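Local coordinates for pyoverdine biosynthesis protein PvcB (Pseudomonas aeruginosa, PDB 4YLM) that catalyses the iron- and 2-oxoglutarate-dependent oxidation of tyrosine isonitrile on the pathway to paerucumarin, at residues V12-L17 / L29-G34. Residues are numbered along the deposited sequence; the frame is centred on the assembly and turned at random.
Sequences VRLSPL and LLLEPG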
loop_
_atom_site.group_PDB
_atom_site.type_symbol
_atom_site.label_atom_id
_atom_site.label_comp_id
_atom_site.label_asym_id
_atom_site.label_seq_id
_atom_site.Cartn_x
_atom_site.Cartn_y
_atom_site.Cartn_z
ATOM N N VAL A 12 10.909 -9.855 -2.352
ATOM C CA VAL A 12 11.658 -9.970 -1.105
ATOM C C VAL A 12 11.324 -11.298 -0.437
ATOM O O VAL A 12 10.332 -11.912 -0.767
ATOM C CB VAL A 12 11.250 -8.892 -0.069
ATOM C CG1 VAL A 12 11.698 -7.527 -0.494
ATOM C CG2 VAL A 12 9.734 -8.933 0.152
ATOM N N ARG A 13 12.154 -11.735 0.507
ATOM C CA ARG A 13 11.816 -12.907 1.310
ATOM C C ARG A 13 11.494 -12.375 2.687
ATOM O O ARG A 13 12.312 -11.672 3.274
ATOM C CB ARG A 13 13.002 -13.873 1.419
ATOM C CG ARG A 13 13.228 -14.753 0.201
ATOM C CD ARG A 13 14.620 -15.406 0.250
ATOM N NE ARG A 13 15.681 -14.420 0.021
ATOM C CZ ARG A 13 16.783 -14.300 0.757
ATOM N NH1 ARG A 13 17.001 -15.110 1.793
ATOM N NH2 ARG A 13 17.672 -13.364 0.451
ATOM N N LEU A 14 10.320 -12.720 3.205
ATOM C CA LEU A 14 9.907 -12.271 4.519
ATOM C C LEU A 14 9.931 -13.411 5.533
ATOM O O LEU A 14 9.609 -14.558 5.214
ATOM C CB LEU A 14 8.486 -11.713 4.466
ATOM C CG LEU A 14 8.197 -10.534 3.540
ATOM C CD1 LEU A 14 6.788 -10.021 3.767
ATOM C CD2 LEU A 14 9.181 -9.420 3.750
ATOM N N SER A 15 10.288 -13.098 6.766
ATOM C CA SER A 15 10.091 -14.084 7.819
ATOM C C SER A 15 10.020 -13.435 9.191
ATOM O O SER A 15 10.404 -12.274 9.365
ATOM C CB SER A 15 11.171 -15.177 7.748
ATOM O OG SER A 15 12.455 -14.633 7.834
ATOM N N PRO A 16 9.496 -14.176 10.174
ATOM C CA PRO A 16 9.401 -13.642 11.536
ATOM C C PRO A 16 10.778 -13.196 12.040
ATOM O O PRO A 16 11.775 -13.829 11.723
ATOM C CB PRO A 16 8.923 -14.847 12.359
ATOM C CG PRO A 16 8.308 -15.784 11.373
ATOM C CD PRO A 16 9.024 -15.571 10.072
ATOM N N LEU A 17 10.818 -12.093 12.779
ATOM C CA LEU A 17 12.049 -11.630 13.409
ATOM C C LEU A 17 12.362 -12.535 14.602
ATOM O O LEU A 17 11.472 -12.843 15.396
ATOM C CB LEU A 17 11.875 -10.195 13.917
ATOM C CG LEU A 17 13.146 -9.534 14.462
ATOM C CD1 LEU A 17 14.163 -9.376 13.348
ATOM C CD2 LEU A 17 12.841 -8.187 15.129
ATOM N N LEU A 29 9.740 -8.005 11.900
ATOM C CA LEU A 29 9.731 -8.717 10.628
ATOM C C LEU A 29 11.107 -8.624 9.996
ATOM O O LEU A 29 11.742 -7.576 10.045
ATOM C CB LEU A 29 8.668 -8.111 9.701
ATOM C CG LEU A 29 8.424 -8.791 8.349
ATOM C CD1 LEU A 29 7.714 -10.126 8.588
ATOM C CD2 LEU A 29 7.568 -7.889 7.449
ATOM N N LEU A 30 11.595 -9.734 9.447
ATOM C CA LEU A 30 12.864 -9.748 8.745
ATOM C C LEU A 30 12.571 -9.714 7.259
ATOM O O LEU A 30 11.768 -10.509 6.769
ATOM C CB LEU A 30 13.670 -11.015 9.071
ATOM C CG LEU A 30 14.937 -11.288 8.243
ATOM C CD1 LEU A 30 16.007 -10.188 8.436
ATOM C CD2 LEU A 30 15.546 -12.677 8.536
ATOM N N LEU A 31 13.232 -8.808 6.542
ATOM C CA LEU A 31 13.108 -8.750 5.080
ATOM C C LEU A 31 14.470 -8.994 4.470
ATOM O O LEU A 31 15.462 -8.433 4.924
ATOM C CB LEU A 31 12.624 -7.378 4.624
ATOM C CG LEU A 31 11.223 -6.928 5.046
ATOM C CD1 LEU A 31 11.288 -6.363 6.436
ATOM C CD2 LEU A 31 10.710 -5.870 4.065
ATOM N N GLU A 32 14.511 -9.811 3.424
ATOM C CA GLU A 32 15.767 -10.072 2.746
ATOM C C GLU A 32 15.561 -9.974 1.244
ATOM O O GLU A 32 14.458 -10.196 0.748
ATOM C CB GLU A 32 16.316 -11.449 3.141
ATOM C CG GLU A 32 16.562 -11.589 4.639
ATOM C CD GLU A 32 16.914 -13.021 5.017
ATOM O OE1 GLU A 32 18.119 -13.314 5.135
ATOM O OE2 GLU A 32 15.988 -13.860 5.150
ATOM N N PRO A 33 16.632 -9.635 0.513
ATOM C CA PRO A 33 16.524 -9.320 -0.916
ATOM C C PRO A 33 16.003 -10.473 -1.773
ATOM O O PRO A 33 16.363 -11.627 -1.558
ATOM C CB PRO A 33 17.969 -8.942 -1.306
ATOM C CG PRO A 33 18.849 -9.500 -0.196
ATOM C CD PRO A 33 18.002 -9.458 1.032
ATOM N N GLY A 34 15.164 -10.149 -2.749
ATOM C CA GLY A 34 14.620 -11.156 -3.639
ATOM C C GLY A 34 15.400 -11.293 -4.938
ATOM O O GLY A 34 15.089 -12.159 -5.755
HETATM O O HOH W 1 13.281 -13.388 5.362
HETATM O O HOH W 2 15.406 -16.460 4.156
#
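Glu32 CB lies 3.5 Å above one face of the Arg13 guanidinium, offset toward its rim, while Pro33 O sits at the edge of the group, near its plane. That carbonyl oxygen accepts from two nitrogens side-on: NH2 of Arg13 reaches Pro33 O at 3.0 Å on a lone pair, and NE of Arg13 approaches the same oxygen at 3.3 Å, tilted from the carbonyl plane. A bent chi3 (-71°) places NE, one of the two nitrogens that grip Pro33 O. Glu32 OE2 lies well out of the guanidinium plane, 3.7 Å from Arg13 NH1, so this long salt bridge acts through charge alone. One water donates to Glu32 OE2 and also bonds Ser15 OG; a second donates to OE2 and accepts only a weak bond from Arg13 NH1.

Beneath these side chains, strands 12-16 and 29-33 run antiparallel, with Arg13–Glu32 and Ser15–Leu30 as hydrogen-bonded pairs, each joined by two backbone bonds. Leu14 and Leu31 share the other face, side by side and pointing the same way; Leu14 CD2 presses tightly on Leu31 CG at 3.5 Å. Helix 45-55 covers Leu31 through Trp47 and Leu48, and Asp9 of the second subunit packs on Leu14.

The hairpin continues the sheet outward from strand 57-60, which pairs in parallel with 29-33, in this TfdA-family oxygenase. Its chemistry is two-sided: Leu14 and Leu31 make one face apolar, whereas the face of Arg13, Ser15, Leu30 and Glu32 carries a hydrated charge pair in which the nearby guanidinium probably favours an ionised Glu32.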